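Local atomic coordinates of oxidoreductase, short chain dehydrogenase/reductase family protein (Bifidobacterium adolescentis L2-32, PDB entry 6OW4), a protein that acts as an NADH-dependent 20beta-hydroxysteroid dehydrogenase of the short-chain dehydrogenase/reductase family, a pyridine nucleotide-dependent oxidoreductase with a Rossmann-type fold. Residues F[121-126]-F[170-175]. Sequence-based numbering, arbitrary orientation.
Sequences TVDFAF and HGHGGS
T121 meets two histidines at once: its OG1 lies 2.8 Å from ND1 of H170 and 2.9 Å from NE2 of H172. Both are hydrogen bonds. OG1 stands anti to the backbone N (chi1 -173°), and each imidazole presents an edge to it, the hydroxyl lying near both ring planes. T121 and H172 approach tip to tip. H172 is held at its other nitrogen too, because ND1 donates to the carbonyl of its neighbour, G173 O, at 2.9 Å; with a bond at each nitrogen, the ring's rotation is well defined. V122 meets the other segment through its backbone: its O lies 3.5 Å from CE1 of H172 and is buried here without a hydrogen-bond partner. D123 crosses the H172 side chain at about a right angle, with OD1 obliquely placed 3.8 Å from CE1. A water weakly links OD1 to G173 O, while OD2 accepts a bond from K43 N. From here the backbones pair: F124 is bridged in parallel with S175 (CA to CA 4.7 Å), and A125 N donates to S175 O at 3.1 Å (N-H...O angle 157°). S175 N probably donates to D123 O, although the position of that oxygen is less certain. F124 CA adds a CH...O contact to S175 O at 3.2 Å. The arrangement is the opening of two adjacent parallel strands of the Rossmann sheet, joined by a right-handed beta-alpha-beta crossover through helix 142-170. That helix ends in a Schellman motif at G171, and its I166, M167 and A163 pack against T121, V122 and A125. Strand 42-47 flanks strand 124-127 on its other edge, F124 reaches L61 of helix 52-63, and S175 OG bonds L272 O of helix 262-273.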
ATOM      1  N   THR F 121      21.043  17.022  24.702  1.00 43.82           N
ATOM      2  CA  THR F 121      20.719  16.925  23.253  1.00 42.46           C
ATOM      3  C   THR F 121      19.551  15.953  23.047  1.00 39.92           C
ATOM      4  O   THR F 121      19.022  15.439  24.054  1.00 37.91           O
ATOM      5  CB  THR F 121      21.946  16.501  22.433  1.00 42.80           C
ATOM      6  OG1 THR F 121      21.598  16.584  21.050  1.00 43.21           O
ATOM      7  CG2 THR F 121      22.430  15.102  22.753  1.00 42.82           C
ATOM      8  N   VAL F 122      19.179  15.721  21.784  1.00 39.61           N
ATOM      9  CA  VAL F 122      18.090  14.789  21.363  1.00 39.53           C
ATOM     10  C   VAL F 122      18.639  13.878  20.258  1.00 38.92           C
ATOM     11  O   VAL F 122      18.844  14.374  19.133  1.00 38.71           O
ATOM     12  CB  VAL F 122      16.839  15.571  20.913  1.00 40.19           C
ATOM     13  CG1 VAL F 122      15.811  14.683  20.228  1.00 40.12           C
ATOM     14  CG2 VAL F 122      16.199  16.313  22.077  1.00 41.02           C
ATOM     15  N   ASP F 123      18.888  12.606  20.593  1.00 38.25           N
ATOM     16  CA  ASP F 123      19.304  11.526  19.656  1.00 37.63           C
ATOM     17  C   ASP F 123      18.057  10.836  19.093  1.00 35.45           C
ATOM     18  O   ASP F 123      18.118  10.360  17.948  1.00 34.20           O
ATOM     19  CB  ASP F 123      20.196  10.490  20.345  1.00 38.39           C
ATOM     20  CG  ASP F 123      21.519  11.041  20.848  1.00 40.32           C
ATOM     21  OD1 ASP F 123      22.394  11.326  20.006  1.00 43.54           O
ATOM     22  OD2 ASP F 123      21.663  11.181  22.078  1.00 42.26           O
ATOM     23  N   PHE F 124      16.980  10.760  19.878  1.00 33.46           N
ATOM     24  CA  PHE F 124      15.692  10.134  19.482  1.00 32.31           C
ATOM     25  C   PHE F 124      14.519  10.964  20.012  1.00 30.78           C
ATOM     26  O   PHE F 124      14.690  11.707  20.995  1.00 31.45           O
ATOM     27  CB  PHE F 124      15.611   8.701  20.009  1.00 32.97           C
ATOM     28  CG  PHE F 124      15.585   8.599  21.512  1.00 33.88           C
ATOM     29  CD1 PHE F 124      14.384   8.625  22.206  1.00 34.48           C
ATOM     30  CD2 PHE F 124      16.763   8.496  22.236  1.00 34.52           C
ATOM     31  CE1 PHE F 124      14.363   8.542  23.590  1.00 34.62           C
ATOM     32  CE2 PHE F 124      16.739   8.408  23.619  1.00 34.89           C
ATOM     33  CZ  PHE F 124      15.541   8.431  24.294  1.00 34.90           C
ATOM     34  N   ALA F 125      13.357  10.822  19.375  1.00 28.39           N
ATOM     35  CA  ALA F 125      12.077  11.441  19.787  1.00 27.13           C
ATOM     36  C   ALA F 125      10.936  10.470  19.480  1.00 25.11           C
ATOM     37  O   ALA F 125      10.815  10.051  18.314  1.00 22.80           O
ATOM     38  CB  ALA F 125      11.891  12.763  19.085  1.00 27.03           C
ATOM     39  N   PHE F 126      10.159  10.103  20.501  1.00 25.29           N
ATOM     40  CA  PHE F 126       8.918   9.299  20.367  1.00 25.59           C
ATOM     41  C   PHE F 126       7.721  10.248  20.470  1.00 26.12           C
ATOM     42  O   PHE F 126       7.305  10.595  21.593  1.00 27.68           O
ATOM     43  CB  PHE F 126       8.879   8.169  21.399  1.00 25.05           C
ATOM     44  CG  PHE F 126       7.693   7.246  21.276  1.00 24.31           C
ATOM     45  CD1 PHE F 126       7.170   6.912  20.034  1.00 23.67           C
ATOM     46  CD2 PHE F 126       7.106   6.693  22.404  1.00 24.54           C
ATOM     47  CE1 PHE F 126       6.081   6.061  19.928  1.00 23.40           C
ATOM     48  CE2 PHE F 126       6.019   5.840  22.295  1.00 24.21           C
ATOM     49  CZ  PHE F 126       5.508   5.527  21.058  1.00 23.47           C
ATOM     50  N   HIS F 170      22.849  20.599  16.490  1.00 38.48           N
ATOM     51  CA  HIS F 170      23.899  19.931  17.309  1.00 39.23           C
ATOM     52  C   HIS F 170      24.863  19.153  16.404  1.00 38.05           C
ATOM     53  O   HIS F 170      25.919  18.725  16.910  1.00 38.77           O
ATOM     54  CB  HIS F 170      23.255  19.049  18.388  1.00 39.50           C
ATOM     55  CG  HIS F 170      22.704  19.833  19.531  1.00 40.22           C
ATOM     56  ND1 HIS F 170      22.478  19.273  20.772  1.00 40.43           N
ATOM     57  CD2 HIS F 170      22.366  21.136  19.634  1.00 39.88           C
ATOM     58  CE1 HIS F 170      22.004  20.192  21.585  1.00 40.45           C
ATOM     59  NE2 HIS F 170      21.930  21.345  20.912  1.00 40.89           N
ATOM     60  N   GLY F 171      24.505  18.973  15.127  1.00 37.18           N
ATOM     61  CA  GLY F 171      25.383  18.414  14.080  1.00 36.08           C
ATOM     62  C   GLY F 171      25.601  16.921  14.252  1.00 35.39           C
ATOM     63  O   GLY F 171      26.768  16.497  14.276  1.00 35.01           O
ATOM     64  N   HIS F 172      24.514  16.153  14.359  1.00 34.79           N
ATOM     65  CA  HIS F 172      24.527  14.668  14.473  1.00 34.86           C
ATOM     66  C   HIS F 172      23.178  14.094  14.024  1.00 33.81           C
ATOM     67  O   HIS F 172      22.226  14.881  13.832  1.00 34.17           O
ATOM     68  CB  HIS F 172      24.907  14.237  15.898  1.00 36.23           C
ATOM     69  CG  HIS F 172      23.978  14.719  16.963  1.00 37.34           C
ATOM     70  ND1 HIS F 172      22.788  14.080  17.254  1.00 38.10           N
ATOM     71  CD2 HIS F 172      24.067  15.759  17.821  1.00 38.70           C
ATOM     72  CE1 HIS F 172      22.179  14.711  18.237  1.00 38.45           C
ATOM     73  NE2 HIS F 172      22.944  15.746  18.602  1.00 38.85           N
ATOM     74  N   GLY F 173      23.115  12.769  13.867  1.00 32.34           N
ATOM     75  CA  GLY F 173      21.924  12.032  13.401  1.00 31.11           C
ATOM     76  C   GLY F 173      20.955  11.743  14.534  1.00 30.00           C
ATOM     77  O   GLY F 173      21.141  12.310  15.630  1.00 31.30           O
ATOM     78  N   GLY F 174      19.957  10.890  14.285  1.00 27.57           N
ATOM     79  CA  GLY F 174      18.942  10.507  15.283  1.00 26.00           C
ATOM     80  C   GLY F 174      17.823   9.672  14.690  1.00 24.65           C
ATOM     81  O   GLY F 174      17.879   9.378  13.483  1.00 23.99           O
ATOM     82  N   SER F 175      16.837   9.308  15.515  1.00 24.83           N
ATOM     83  CA  SER F 175      15.703   8.411  15.160  1.00 25.19           C
ATOM     84  C   SER F 175      14.378   9.026  15.625  1.00 24.78           C
ATOM     85  O   SER F 175      14.174   9.138  16.850  1.00 24.81           O
ATOM     86  CB  SER F 175      15.902   7.041  15.751  1.00 25.44           C
ATOM     87  OG  SER F 175      14.816   6.185  15.424  1.00 25.81           O
TER
HETATM   88  O   HOH W   1      22.947  10.239  16.863  1.00 31.99           O